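Local coordinates for peroxisomal membrane protein LPX1 (Saccharomyces cerevisiae, PDB 2Y6U) that hydrolyses ester bonds in lipids inside peroxisomes, with acyl esterase, lipase and phospholipase A activity, at residues W114-G117 with A118-V121; A273-L276 with I277-K281; Q303-L306 with Q307-Q311; Q357-L360 with E361-A364. All coordinates share one frame; numbering follows the deposited sequence.

Contact 1: W114-G117 with A118-V121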
loop_
_atom_site.group_PDB
_atom_site.type_symbol
_atom_site.label_atom_id
_atom_site.label_comp_id
_atom_site.label_asym_id
_atom_site.label_seq_id
_atom_site.Cartn_x
_atom_site.Cartn_y
_atom_site.Cartn_z
ATOM N N TRP A 114 -7.870 10.968 0.112
ATOM C CA TRP A 114 -8.638 9.876 -0.502
ATOM C C TRP A 114 -7.740 8.653 -0.697
ATOM O O TRP A 114 -8.281 7.533 -0.805
ATOM C CB TRP A 114 -9.206 10.301 -1.850
ATOM C CG TRP A 114 -10.241 11.352 -1.815
ATOM C CD1 TRP A 114 -10.742 12.001 -0.702
ATOM C CD2 TRP A 114 -10.956 11.827 -2.909
ATOM N NE1 TRP A 114 -11.653 12.949 -1.083
ATOM C CE2 TRP A 114 -11.887 12.808 -2.414
ATOM C CE3 TRP A 114 -10.920 11.570 -4.283
ATOM C CZ2 TRP A 114 -12.725 13.505 -3.249
ATOM C CZ3 TRP A 114 -11.805 12.174 -5.092
ATOM C CH2 TRP A 114 -12.677 13.227 -4.591
ATOM N N ILE A 115 -6.410 8.857 -0.762
ATOM C CA ILE A 115 -5.455 7.747 -0.883
ATOM C C ILE A 115 -5.425 6.915 0.424
ATOM O O ILE A 115 -5.361 5.683 0.392
ATOM C CB ILE A 115 -4.110 8.148 -1.340
ATOM C CG1 ILE A 115 -4.157 8.896 -2.705
ATOM C CG2 ILE A 115 -3.185 6.847 -1.483
ATOM C CD1 ILE A 115 -2.871 9.531 -3.131
ATOM N N ASP A 116 -5.461 7.582 1.560
ATOM C CA ASP A 116 -5.670 6.893 2.882
ATOM C C ASP A 116 -6.960 6.048 2.801
ATOM O O ASP A 116 -6.988 4.891 3.240
ATOM C CB ASP A 116 -5.818 7.868 4.022
ATOM C CG ASP A 116 -4.556 8.644 4.340
ATOM O OD1 ASP A 116 -3.479 8.478 3.713
ATOM O OD2 ASP A 116 -4.665 9.573 5.241
ATOM N N GLY A 117 -8.027 6.618 2.268
ATOM C CA GLY A 117 -9.263 5.888 2.096
ATOM C C GLY A 117 -9.095 4.638 1.159
ATOM O O GLY A 117 -9.684 3.607 1.399
ATOM N N ALA A 118 -8.282 4.750 0.090
ATOM C CA ALA A 118 -7.928 3.587 -0.704
ATOM C C ALA A 118 -7.143 2.560 0.055
ATOM O O ALA A 118 -7.422 1.318 -0.064
ATOM C CB ALA A 118 -7.210 3.975 -2.046
ATOM N N ARG A 119 -6.208 2.987 0.885
ATOM C CA ARG A 119 -5.590 2.051 1.799
ATOM C C ARG A 119 -6.615 1.291 2.727
ATOM O O ARG A 119 -6.392 0.096 3.062
ATOM C CB ARG A 119 -4.421 2.678 2.628
ATOM C CG ARG A 119 -3.182 3.056 1.804
ATOM C CD ARG A 119 -1.841 3.418 2.511
ATOM N NE ARG A 119 -1.985 4.847 2.655
ATOM C CZ ARG A 119 -1.521 5.777 1.867
ATOM N NH1 ARG A 119 -0.790 5.567 0.879
ATOM N NH2 ARG A 119 -1.931 6.972 2.067
ATOM N N ASP A 120 -7.642 1.978 3.158
ATOM C CA ASP A 120 -8.701 1.349 3.974
ATOM C C ASP A 120 -9.435 0.244 3.186
ATOM O O ASP A 120 -9.675 -0.860 3.691
ATOM C CB ASP A 120 -9.702 2.424 4.390
ATOM C CG ASP A 120 -9.077 3.437 5.389
ATOM O OD1 ASP A 120 -8.069 3.093 6.051
ATOM O OD2 ASP A 120 -9.595 4.576 5.437
ATOM N N VAL A 121 -9.716 0.559 1.911
ATOM C CA VAL A 121 -10.374 -0.343 1.021
ATOM C C VAL A 121 -9.515 -1.560 0.890
ATOM O O VAL A 121 -10.012 -2.714 0.925
ATOM C CB VAL A 121 -10.679 0.271 -0.312
ATOM C CG1 VAL A 121 -11.231 -0.845 -1.308
ATOM C CG2 VAL A 121 -11.799 1.426 -0.170
#
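Asp116 and Arg119 form a salt bridge one turn apart on helix 114-125. OD1 of Asp116 lies 2.7 Å from NH2 of Arg119. The oxygen uses its anti lone pair, away from OD2, and sits at the edge of the guanidinium, within 1° of its plane. The carboxylate plane is turned 59° from that of the guanidinium, so the two groups meet through one oxygen and one nitrogen and not as a flat pair. Arg119 reaches Asp116 because its chain bends at CG-CD (chi3 -91°) and folds back toward the start of the helix. Ile115 lies over one guanidinium face, with CG2 3.6 Å from NH1 of Arg119. Asp116 is held at both oxygens, since its OD2 accepts from the backbone N of Ala20. Arg119 NH1 has a second partner, the carbonyl O of Leu157 of the second subunit. Asp120 turns to other partners, Ser16 and Arg19. The helix backbone is regular here, with Arg119 N bonded to Ile115 O at 2.9 Å. Ile115, Ala118 and Val121 pack on helix 146-157, while Trp114 meets Phe112, Phe149 and Phe272. The helix thus lies between helix 146-157, the N-terminal loop near Arg19 and the second subunit.

Contact 2: A273-L276 with I277-K281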
loop_
_atom_site.group_PDB
_atom_site.type_symbol
_atom_site.label_atom_id
_atom_site.label_comp_id
_atom_site.label_asym_id
_atom_site.label_seq_id
_atom_site.Cartn_x
_atom_site.Cartn_y
_atom_site.Cartn_z
ATOM N N ALA A 273 -4.243 14.346 -5.289
ATOM C CA ALA A 273 -4.574 14.021 -6.638
ATOM C C ALA A 273 -3.249 13.882 -7.520
ATOM O O ALA A 273 -3.273 13.051 -8.362
ATOM C CB ALA A 273 -5.574 15.087 -7.311
ATOM N N PRO A 274 -2.211 14.684 -7.338
ATOM C CA PRO A 274 -1.066 14.570 -8.257
ATOM C C PRO A 274 -0.451 13.173 -8.256
ATOM O O PRO A 274 -0.066 12.667 -9.296
ATOM C CB PRO A 274 -0.094 15.597 -7.716
ATOM C CG PRO A 274 -1.082 16.776 -7.317
ATOM C CD PRO A 274 -2.058 15.938 -6.555
ATOM N N PHE A 275 -0.421 12.573 -7.088
ATOM C CA PHE A 275 0.125 11.207 -6.939
ATOM C C PHE A 275 -0.658 10.193 -7.781
ATOM O O PHE A 275 -0.106 9.417 -8.538
ATOM C CB PHE A 275 0.105 10.793 -5.481
ATOM C CG PHE A 275 0.605 9.344 -5.287
ATOM C CD1 PHE A 275 1.944 9.078 -5.240
ATOM C CD2 PHE A 275 -0.260 8.316 -5.316
ATOM C CE1 PHE A 275 2.397 7.744 -5.082
ATOM C CE2 PHE A 275 0.186 7.005 -5.133
ATOM C CZ PHE A 275 1.501 6.742 -5.019
ATOM N N LEU A 276 -1.985 10.288 -7.751
ATOM C CA LEU A 276 -2.866 9.428 -8.535
ATOM C C LEU A 276 -2.712 9.697 -10.024
ATOM O O LEU A 276 -2.448 8.763 -10.803
ATOM C CB LEU A 276 -4.330 9.467 -8.060
ATOM C CG LEU A 276 -5.037 8.470 -9.024
ATOM C CD1 LEU A 276 -4.606 6.967 -8.665
ATOM C CD2 LEU A 276 -6.387 8.674 -9.411
ATOM N N ILE A 277 -2.721 10.979 -10.422
ATOM C CA ILE A 277 -2.595 11.392 -11.750
ATOM C C ILE A 277 -1.321 10.870 -12.343
ATOM O O ILE A 277 -1.316 10.397 -13.514
ATOM C CB ILE A 277 -2.710 12.922 -11.903
ATOM C CG1 ILE A 277 -4.158 13.373 -11.491
ATOM C CG2 ILE A 277 -2.269 13.460 -13.281
ATOM C CD1 ILE A 277 -4.259 14.892 -11.235
ATOM N N SER A 278 -0.236 10.980 -11.591
ATOM C CA SER A 278 1.068 10.541 -12.085
ATOM C C SER A 278 1.174 8.963 -12.329
ATOM O O SER A 278 2.133 8.486 -13.002
ATOM C CB SER A 278 2.118 10.931 -11.075
ATOM O OG SER A 278 3.419 10.660 -11.596
ATOM N N ASN A 279 0.280 8.231 -11.720
ATOM C CA ASN A 279 0.280 6.792 -11.667
ATOM C C ASN A 279 -0.788 6.066 -12.434
ATOM O O ASN A 279 -0.782 4.800 -12.531
ATOM C CB ASN A 279 0.351 6.303 -10.204
ATOM C CG ASN A 279 1.707 6.513 -9.675
ATOM O OD1 ASN A 279 2.674 5.993 -10.274
ATOM N ND2 ASN A 279 1.883 7.392 -8.671
ATOM N N VAL A 280 -1.740 6.792 -13.003
ATOM C CA VAL A 280 -2.767 6.149 -13.842
ATOM C C VAL A 280 -2.147 5.312 -14.988
ATOM O O VAL A 280 -2.667 4.233 -15.317
ATOM C CB VAL A 280 -3.774 7.208 -14.361
ATOM C CG1 VAL A 280 -4.787 6.518 -15.351
ATOM C CG2 VAL A 280 -4.593 7.706 -13.171
ATOM N N LYS A 281 -1.019 5.740 -15.463
ATOM C CA LYS A 281 -0.276 5.025 -16.477
ATOM C C LYS A 281 0.125 3.570 -16.060
ATOM O O LYS A 281 0.398 2.761 -16.959
ATOM C CB LYS A 281 0.934 5.785 -16.975
ATOM C CG LYS A 281 2.062 5.988 -15.941
ATOM C CD LYS A 281 3.236 6.827 -16.378
ATOM C CE LYS A 281 4.276 6.867 -15.275
ATOM N NZ LYS A 281 5.358 7.815 -15.550
#
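In Phe275 the ring carbon CG points away from the residue's own N (chi1 177°), which turns the ring along the helix toward Asn279. Asn279 has CG beside its own N (chi1 -74°), and this carries its amide back over the ring. ND2 of Asn279 lies 3.6 Å above the ring plane of Phe275, over the centre of one face. The amide and ring planes are 56° apart, so the two are not stacked. The same ND2 donates to the carbonyl O of Phe275 at 2.8 Å. That bond is bent, and the oxygen is tilted out of the amide plane. The amide nitrogen therefore meets both the ring and the carbonyl of one residue. OD1 of Asn279 bonds to ND2 of Asn279 of the second subunit, and the Phe275 ring meets Phe282 of that subunit edge-to-face. Apolar contacts follow the other sides of the helix. Ala273 CB meets Ile277 CD1 at 4.1 Å, and Leu276 CG meets Val280 CG2 at 4.2 Å. Leu276 also packs on Phe149, Leu152 and Ala153 of helix 146-157. Near the last turn, Leu276 O accepts from Asn279 N at 2.9 Å, and weakly from Val280 N. These residues make up the short helix 273-279 and the turn after it, in an alpha/beta-hydrolase fold, leading toward strand 286-292, with one face in the dimer interface.

Contact 3: Q303-L306 with Q307-Q311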
loop_
_atom_site.group_PDB
_atom_site.type_symbol
_atom_site.label_atom_id
_atom_site.label_comp_id
_atom_site.label_asym_id
_atom_site.label_seq_id
_atom_site.Cartn_x
_atom_site.Cartn_y
_atom_site.Cartn_z
ATOM N N GLN A 303 -12.249 13.510 -17.967
ATOM C CA GLN A 303 -12.492 12.396 -18.845
ATOM C C GLN A 303 -11.419 12.119 -19.868
ATOM O O GLN A 303 -11.041 10.932 -20.082
ATOM C CB GLN A 303 -13.871 12.614 -19.564
ATOM C CG GLN A 303 -14.276 11.431 -20.372
ATOM C CD GLN A 303 -15.540 11.672 -21.175
ATOM O OE1 GLN A 303 -16.456 12.383 -20.716
ATOM N NE2 GLN A 303 -15.537 11.229 -22.410
ATOM N N LEU A 304 -10.895 13.149 -20.520
ATOM C CA LEU A 304 -9.935 12.940 -21.567
ATOM C C LEU A 304 -8.597 12.398 -21.040
ATOM O O LEU A 304 -7.857 11.666 -21.759
ATOM C CB LEU A 304 -9.729 14.199 -22.384
ATOM C CG LEU A 304 -11.085 14.683 -23.041
ATOM C CD1 LEU A 304 -10.792 15.756 -23.875
ATOM C CD2 LEU A 304 -11.980 13.635 -23.738
ATOM N N PHE A 305 -8.272 12.780 -19.828
ATOM C CA PHE A 305 -7.029 12.303 -19.223
ATOM C C PHE A 305 -7.108 10.746 -19.048
ATOM O O PHE A 305 -6.159 10.066 -19.328
ATOM C CB PHE A 305 -6.758 12.993 -17.899
ATOM C CG PHE A 305 -5.665 12.319 -17.098
ATOM C CD1 PHE A 305 -4.334 12.517 -17.447
ATOM C CD2 PHE A 305 -5.991 11.503 -16.048
ATOM C CE1 PHE A 305 -3.337 11.867 -16.724
ATOM C CE2 PHE A 305 -5.021 10.886 -15.367
ATOM C CZ PHE A 305 -3.737 11.021 -15.704
ATOM N N LEU A 306 -8.234 10.254 -18.585
ATOM C CA LEU A 306 -8.432 8.863 -18.377
ATOM C C LEU A 306 -8.389 8.068 -19.649
ATOM O O LEU A 306 -7.677 7.080 -19.779
ATOM C CB LEU A 306 -9.674 8.585 -17.597
ATOM C CG LEU A 306 -9.604 9.100 -16.187
ATOM C CD1 LEU A 306 -10.946 8.832 -15.555
ATOM C CD2 LEU A 306 -8.461 8.513 -15.295
ATOM N N GLN A 307 -9.025 8.607 -20.682
ATOM C CA GLN A 307 -8.957 7.993 -21.972
ATOM C C GLN A 307 -7.576 7.923 -22.581
ATOM O O GLN A 307 -7.285 7.034 -23.347
ATOM C CB GLN A 307 -9.979 8.705 -22.926
ATOM C CG GLN A 307 -9.544 9.108 -24.165
ATOM C CD GLN A 307 -10.606 9.895 -24.977
ATOM O OE1 GLN A 307 -11.779 9.946 -24.602
ATOM N NE2 GLN A 307 -10.151 10.588 -25.991
ATOM N N LYS A 308 -6.766 8.948 -22.386
ATOM C CA LYS A 308 -5.464 9.001 -22.952
ATOM C C LYS A 308 -4.463 8.149 -22.148
ATOM O O LYS A 308 -3.381 7.843 -22.625
ATOM C CB LYS A 308 -4.984 10.459 -22.986
ATOM C CG LYS A 308 -5.662 11.273 -24.057
ATOM C CD LYS A 308 -5.494 12.778 -23.893
ATOM C CE LYS A 308 -6.121 13.548 -25.087
ATOM N NZ LYS A 308 -6.398 14.972 -24.730
ATOM N N THR A 309 -4.815 7.828 -20.925
ATOM C CA THR A 309 -3.819 7.311 -20.014
ATOM C C THR A 309 -3.976 5.817 -19.616
ATOM O O THR A 309 -2.963 5.122 -19.344
ATOM C CB THR A 309 -3.685 8.247 -18.756
ATOM O OG1 THR A 309 -3.493 9.602 -19.179
ATOM C CG2 THR A 309 -2.405 7.864 -17.937
ATOM N N LEU A 310 -5.194 5.371 -19.609
ATOM C CA LEU A 310 -5.548 3.984 -19.316
ATOM C C LEU A 310 -5.357 3.161 -20.588
ATOM O O LEU A 310 -6.013 3.424 -21.611
ATOM C CB LEU A 310 -6.937 3.948 -18.772
ATOM C CG LEU A 310 -7.199 4.430 -17.359
ATOM C CD1 LEU A 310 -8.702 4.643 -17.097
ATOM C CD2 LEU A 310 -6.535 3.401 -16.395
ATOM N N GLN A 311 -4.459 2.158 -20.533
ATOM C CA GLN A 311 -4.132 1.366 -21.728
ATOM C C GLN A 311 -5.299 0.521 -22.181
ATOM O O GLN A 311 -5.405 0.250 -23.333
ATOM C CB GLN A 311 -2.960 0.400 -21.471
ATOM C CG GLN A 311 -1.600 0.994 -21.485
ATOM C CD GLN A 311 -0.467 0.034 -20.851
ATOM O OE1 GLN A 311 -0.702 -0.863 -19.943
ATOM N NE2 GLN A 311 0.752 0.284 -21.301
HETATM O O HOH W 1 -13.521 9.294 -22.713
#
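The last turns of helix 300-309 run from Gln303 to Thr309, and Leu310 is the first residue to leave helical backbone angles. There, Leu306 O accepts from both Leu310 N, at 3.0 Å, and Thr309 N. Thr309 lies over one face of the Phe305 ring. Its OG1 sits 3.3 Å above the ring plane, offset toward the rim, and donates to Phe305 O at 2.7 Å. CB of Thr309 makes a CH-pi contact, 4.3 Å from the ring centroid and 17° off the normal. The hydroxyl is placed by its first torsion (chi1 -51°), which sets OG1 beside the backbone N and turns it back to the carbonyl. With Phe305 replaced by alanine, the carbonyl acceptor stays, but Thr309 would probably lose the ring beneath it and a gap is likely to open beside Val280. Elsewhere on the helix, water 1 joins the amides of Gln303 and Gln307. It accepts from Gln303 NE2 at 2.8 Å and donates to Gln307 OE1 at 2.7 Å. Leu304 and Gln307 lie side by side, with CD2 3.8 Å from OE1. The chemistry thus divides by side: a water-linked polar pair on one, and on the other a threonine whose hydroxyl is satisfied by the backbone while its carbons pack on the ring.

Contact 4: Q357-L360 with E361-A364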
loop_
_atom_site.group_PDB
_atom_site.type_symbol
_atom_site.label_atom_id
_atom_site.label_comp_id
_atom_site.label_asym_id
_atom_site.label_seq_id
_atom_site.Cartn_x
_atom_site.Cartn_y
_atom_site.Cartn_z
ATOM N N GLN A 357 -2.326 -30.668 -3.503
ATOM C CA GLN A 357 -1.939 -31.663 -2.551
ATOM C C GLN A 357 -0.489 -32.096 -2.905
ATOM O O GLN A 357 -0.255 -33.228 -3.360
ATOM C CB GLN A 357 -2.954 -32.831 -2.663
ATOM C CG GLN A 357 -3.133 -33.543 -4.126
ATOM C CD GLN A 357 -3.675 -32.638 -5.319
ATOM O OE1 GLN A 357 -4.867 -32.679 -5.642
ATOM N NE2 GLN A 357 -2.787 -31.883 -5.978
ATOM N N LEU A 358 0.481 -31.186 -2.753
ATOM C CA LEU A 358 1.877 -31.523 -3.092
ATOM C C LEU A 358 2.766 -31.594 -1.873
ATOM O O LEU A 358 2.825 -30.627 -1.062
ATOM C CB LEU A 358 2.480 -30.497 -4.030
ATOM C CG LEU A 358 1.663 -30.208 -5.280
ATOM C CD1 LEU A 358 2.135 -28.896 -5.861
ATOM C CD2 LEU A 358 1.777 -31.402 -6.283
ATOM N N THR A 359 3.576 -32.640 -1.823
ATOM C CA THR A 359 4.624 -32.744 -0.822
ATOM C C THR A 359 5.763 -31.759 -1.072
ATOM O O THR A 359 5.892 -31.179 -2.138
ATOM C CB THR A 359 5.205 -34.150 -0.811
ATOM O OG1 THR A 359 5.883 -34.351 -2.059
ATOM C CG2 THR A 359 4.049 -35.231 -0.596
ATOM N N LEU A 360 6.583 -31.551 -0.056
ATOM C CA LEU A 360 7.748 -30.695 -0.148
ATOM C C LEU A 360 8.649 -31.166 -1.334
ATOM O O LEU A 360 9.261 -30.385 -2.020
ATOM C CB LEU A 360 8.515 -30.772 1.180
ATOM C CG LEU A 360 9.185 -29.653 1.962
ATOM C CD1 LEU A 360 8.593 -28.212 1.689
ATOM C CD2 LEU A 360 9.167 -29.947 3.525
ATOM N N GLU A 361 8.776 -32.465 -1.515
ATOM C CA GLU A 361 9.654 -32.995 -2.543
ATOM C C GLU A 361 9.060 -32.723 -3.941
ATOM O O GLU A 361 9.763 -32.373 -4.856
ATOM C CB GLU A 361 9.902 -34.493 -2.268
ATOM C CG GLU A 361 10.660 -34.673 -0.909
ATOM C CD GLU A 361 9.715 -34.663 0.374
ATOM O OE1 GLU A 361 8.441 -34.672 0.261
ATOM O OE2 GLU A 361 10.274 -34.645 1.511
ATOM N N GLU A 362 7.761 -32.872 -4.078
ATOM C CA GLU A 362 7.085 -32.570 -5.319
ATOM C C GLU A 362 7.228 -31.078 -5.622
ATOM O O GLU A 362 7.528 -30.687 -6.745
ATOM C CB GLU A 362 5.629 -32.929 -5.211
ATOM C CG GLU A 362 5.415 -34.473 -5.368
ATOM C CD GLU A 362 4.033 -34.873 -5.061
ATOM O OE1 GLU A 362 3.411 -34.268 -4.192
ATOM O OE2 GLU A 362 3.534 -35.813 -5.672
ATOM N N ARG A 363 7.075 -30.278 -4.588
ATOM C CA ARG A 363 7.283 -28.827 -4.727
ATOM C C ARG A 363 8.691 -28.492 -5.196
ATOM O O ARG A 363 8.852 -27.595 -6.012
ATOM C CB ARG A 363 6.866 -28.109 -3.468
ATOM C CG ARG A 363 5.379 -28.195 -3.258
ATOM C CD ARG A 363 4.986 -27.778 -1.831
ATOM N NE ARG A 363 3.565 -27.484 -1.671
ATOM C CZ ARG A 363 2.945 -26.376 -2.069
ATOM N NH1 ARG A 363 3.626 -25.375 -2.560
ATOM N NH2 ARG A 363 1.648 -26.256 -1.907
ATOM N N ALA A 364 9.684 -29.233 -4.739
ATOM C CA ALA A 364 11.068 -29.045 -5.122
ATOM C C ALA A 364 11.310 -29.295 -6.623
ATOM O O ALA A 364 11.971 -28.489 -7.292
ATOM C CB ALA A 364 12.000 -29.902 -4.259
HETATM O O HOH W 2 0.278 -28.752 -1.451
#
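OE1 of Glu362 takes two bonds from Thr359. The backbone N of Thr359 donates at 2.9 Å to the anti lone pair of OE1, and OG1 adds a weak bond at 3.3 Å. In return, OG1 of Thr359 accepts from Glu362 N at 3.1 Å. OG1 stands between the backbone N and the carbonyl carbon (chi1 67°), where it can reach that N-H just past the helix start. Glu362 crosses Leu358 at about a right angle, with OE1 3.9 Å from CB of Leu358. Arg363 runs back along the preceding loop with an extended chain. Its CG packs 3.8 Å from Leu358 CB, and NE donates to Leu358 O at 3.3 Å, from above the carbonyl plane. Water 2 accepts from both Leu358 N and Arg363 NH2. The guanidinium also forms a salt bridge with Asp29 of the second subunit and bonds to the carbonyl O of Gly106 there. A methionine in place of Arg363 would probably leave Asp29 of the second subunit without this charge partner and Leu358 O without its side-chain donor. The mutual bonds of Thr359 and Glu362 make a capping box, with Thr359 as N-cap of the extended C-terminal helix 360-378, a dimer-contact element.

Contact 1 is buried, its centre about 10 Å from the centre of the chain, contacts 2 and 3 are partly buried, and contact 4 is on the surface. Contacts 1 to 3 lie on helices packed around the central sheet. Contacts 1 and 2 both pack on helix 146-157 and touch through Ile115 and Phe275. Contacts 2 and 3 lie on neighbouring helices, which meet where Val280 packs against Thr309 and Leu310. Contact 4 stands apart, its centre about 40 Å from the chain centre. Contact 1 pairs charges, contacts 2 and 3 set a polar group over a phenylalanine face, and contact 4 caps a helix start. Contacts 1, 2 and 4 reach the second subunit; contact 3 does not.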